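Local coordinates for chromosomal replication initiator protein dnaA (Thermotoga maritima, PDB 2Z4S) that binds ATP and the replication origin oriC, where it probably starts assembly of the initiation complex for chromosomal DNA replication, at residues T267-A272 with V291-D296. Numbering follows the deposited sequence.
Sequences TRKSIA and VAENVD. With ADP (adenosine-5'-diphosphate), chain C.
A salt bridge between K269 and E293 joins helices 265-279 and 287-294 at their partly exposed border, with K269 NZ donating to E293 OE2 at 2.7 Å. The lysine runs extended beyond CG and crosses the glutamate obliquely, and its ammonium meets E293 OE2 from above the carboxylate plane, 39° out of it. E265, one turn earlier, also pairs with K269 NZ, and the ammonium probably offsets the repulsion between the two acids. An alanine in place of E293 lacks the carboxylate that K269 NZ bonds, leaving E265, on the lysine's own helix, as its acidic partner, and would probably weaken the tie between the helices. R268 reaches the last turn of helix 287-294 and the residues after it. Its chain, bent at chi3 (-35°), lays CD 3.8 Å from V295 O and brings NH1 to 3.0 Å from A292 O. D296 lies alongside the guanidinium, its OD2 4.2 Å from R268 NH1 and well out of the guanidinium plane, a proximity of opposite charges and not a salt bridge. Both helices belong to the all-helical part of the AAA+ region, which follows the parallel-stranded P-loop core and, as the lid does in other AAA+ proteins, borders the nucleotide. Between the two polar arms, the methyl of A292 packs against helix 265-279, 4.2 Å from A272 CB, with the aliphatic start of K269 beside it. V291 and V295 pack on helix 299-315, where both touch L302. I271, on another side of its helix, contacts the ADP base, with CG2 3.6 Å from ADP N3.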
loop_
_atom_site.group_PDB
_atom_site.type_symbol
_atom_site.label_atom_id
_atom_site.label_comp_id
_atom_site.label_asym_id
_atom_site.label_seq_id
_atom_site.Cartn_x
_atom_site.Cartn_y
_atom_site.Cartn_z
ATOM N N THR A 267 1.360 -9.805 17.110
ATOM C CA THR A 267 1.297 -9.744 15.655
ATOM C C THR A 267 2.531 -9.084 15.056
ATOM O O THR A 267 3.052 -9.522 14.024
ATOM C CB THR A 267 0.052 -8.996 15.200
ATOM O OG1 THR A 267 -1.056 -9.429 15.987
ATOM C CG2 THR A 267 -0.247 -9.312 13.747
ATOM N N ARG A 268 3.009 -8.034 15.707
ATOM C CA ARG A 268 4.185 -7.350 15.208
ATOM C C ARG A 268 5.325 -8.352 15.057
ATOM O O ARG A 268 5.909 -8.477 13.978
ATOM C CB ARG A 268 4.590 -6.250 16.171
ATOM C CG ARG A 268 5.172 -5.022 15.514
ATOM C CD ARG A 268 5.438 -4.016 16.591
ATOM N NE ARG A 268 4.397 -4.136 17.603
ATOM C CZ ARG A 268 4.490 -3.653 18.832
ATOM N NH1 ARG A 268 5.581 -3.010 19.211
ATOM N NH2 ARG A 268 3.492 -3.821 19.684
ATOM N N LYS A 269 5.619 -9.072 16.140
ATOM C CA LYS A 269 6.694 -10.062 16.143
ATOM C C LYS A 269 6.628 -11.016 14.971
ATOM O O LYS A 269 7.646 -11.301 14.343
ATOM C CB LYS A 269 6.701 -10.845 17.457
ATOM C CG LYS A 269 7.081 -9.967 18.642
ATOM C CD LYS A 269 7.302 -10.743 19.936
ATOM C CE LYS A 269 7.507 -9.767 21.101
ATOM N NZ LYS A 269 7.681 -10.422 22.436
ATOM N N SER A 270 5.433 -11.506 14.670
ATOM C CA SER A 270 5.269 -12.416 13.546
ATOM C C SER A 270 5.584 -11.664 12.258
ATOM O O SER A 270 6.165 -12.216 11.331
ATOM C CB SER A 270 3.841 -12.954 13.494
ATOM O OG SER A 270 3.467 -13.515 14.733
ATOM N N ILE A 271 5.194 -10.398 12.200
ATOM C CA ILE A 271 5.473 -9.609 11.014
ATOM C C ILE A 271 6.985 -9.465 10.916
ATOM O O ILE A 271 7.570 -9.611 9.839
ATOM C CB ILE A 271 4.815 -8.214 11.103
ATOM C CG1 ILE A 271 3.295 -8.354 10.992
ATOM C CG2 ILE A 271 5.353 -7.302 10.002
ATOM C CD1 ILE A 271 2.557 -7.050 11.143
ATOM N N ALA A 272 7.610 -9.192 12.058
ATOM C CA ALA A 272 9.053 -9.044 12.129
ATOM C C ALA A 272 9.717 -10.285 11.548
ATOM O O ALA A 272 10.627 -10.185 10.719
ATOM C CB ALA A 272 9.475 -8.854 13.565
ATOM N N VAL A 291 13.433 -5.834 19.039
ATOM C CA VAL A 291 13.038 -4.963 17.941
ATOM C C VAL A 291 11.517 -4.952 17.806
ATOM O O VAL A 291 10.887 -3.891 17.793
ATOM C CB VAL A 291 13.652 -5.440 16.618
ATOM C CG1 VAL A 291 13.218 -4.541 15.483
ATOM C CG2 VAL A 291 15.154 -5.443 16.734
ATOM N N ALA A 292 10.934 -6.143 17.722
ATOM C CA ALA A 292 9.493 -6.296 17.582
ATOM C C ALA A 292 8.716 -5.599 18.679
ATOM O O ALA A 292 7.605 -5.152 18.454
ATOM C CB ALA A 292 9.127 -7.761 17.565
ATOM N N GLU A 293 9.294 -5.500 19.864
ATOM C CA GLU A 293 8.601 -4.868 20.970
ATOM C C GLU A 293 8.783 -3.376 21.146
ATOM O O GLU A 293 7.980 -2.741 21.820
ATOM C CB GLU A 293 9.003 -5.523 22.276
ATOM C CG GLU A 293 8.449 -6.893 22.478
ATOM C CD GLU A 293 8.855 -7.467 23.827
ATOM O OE1 GLU A 293 8.802 -6.707 24.831
ATOM O OE2 GLU A 293 9.215 -8.671 23.879
ATOM N N ASN A 294 9.812 -2.792 20.553
ATOM C CA ASN A 294 10.028 -1.372 20.786
ATOM C C ASN A 294 10.025 -0.458 19.573
ATOM O O ASN A 294 10.143 0.755 19.704
ATOM C CB ASN A 294 11.308 -1.218 21.603
ATOM C CG ASN A 294 11.292 -2.088 22.845
ATOM O OD1 ASN A 294 10.499 -1.868 23.754
ATOM N ND2 ASN A 294 12.149 -3.099 22.875
ATOM N N VAL A 295 9.905 -1.040 18.391
ATOM C CA VAL A 295 9.811 -0.266 17.164
ATOM C C VAL A 295 8.338 -0.495 16.813
ATOM O O VAL A 295 7.989 -1.302 15.945
ATOM C CB VAL A 295 10.749 -0.833 16.091
ATOM C CG1 VAL A 295 10.577 -0.096 14.782
ATOM C CG2 VAL A 295 12.176 -0.704 16.571
ATOM N N ASP A 296 7.477 0.215 17.536
ATOM C CA ASP A 296 6.037 0.084 17.394
ATOM C C ASP A 296 5.307 1.185 16.640
ATOM O O ASP A 296 4.075 1.229 16.676
ATOM C CB ASP A 296 5.418 -0.047 18.774
ATOM C CG ASP A 296 5.938 0.994 19.715
ATOM O OD1 ASP A 296 6.524 1.974 19.207
ATOM O OD2 ASP A 296 5.767 0.849 20.944
HETATM P PB ADP C . 1.887 2.142 4.126
HETATM O O1B ADP C . 0.647 1.377 3.948
HETATM O O2B ADP C . 1.619 3.326 5.149
HETATM O O3B ADP C . 2.392 2.728 2.711
HETATM P PA ADP C . 3.404 -0.022 3.834
HETATM O O1A ADP C . 2.234 -0.878 3.568
HETATM O O2A ADP C . 3.983 0.487 2.430
HETATM O O3A ADP C . 3.030 1.244 4.772
HETATM O "O5'" ADP C . 4.549 -0.794 4.630
HETATM C "C5'" ADP C . 4.856 -1.891 3.829
HETATM C "C4'" ADP C . 5.961 -2.718 4.426
HETATM O "O4'" ADP C . 5.612 -3.165 5.744
HETATM C "C3'" ADP C . 6.151 -3.891 3.482
HETATM O "O3'" ADP C . 7.473 -3.922 2.936
HETATM C "C2'" ADP C . 5.811 -5.130 4.293
HETATM O "O2'" ADP C . 6.917 -6.057 4.297
HETATM C "C1'" ADP C . 5.478 -4.603 5.713
HETATM N N9 ADP C . 4.136 -5.000 6.166
HETATM C C8 ADP C . 3.042 -4.198 6.319
HETATM N N7 ADP C . 2.031 -4.887 6.756
HETATM C C5 ADP C . 2.412 -6.169 6.910
HETATM C C6 ADP C . 1.778 -7.358 7.347
HETATM N N6 ADP C . 0.457 -7.340 7.746
HETATM N N1 ADP C . 2.490 -8.504 7.371
HETATM C C2 ADP C . 3.768 -8.538 6.992
HETATM N N3 ADP C . 4.398 -7.440 6.581
HETATM C C4 ADP C . 3.767 -6.257 6.524
#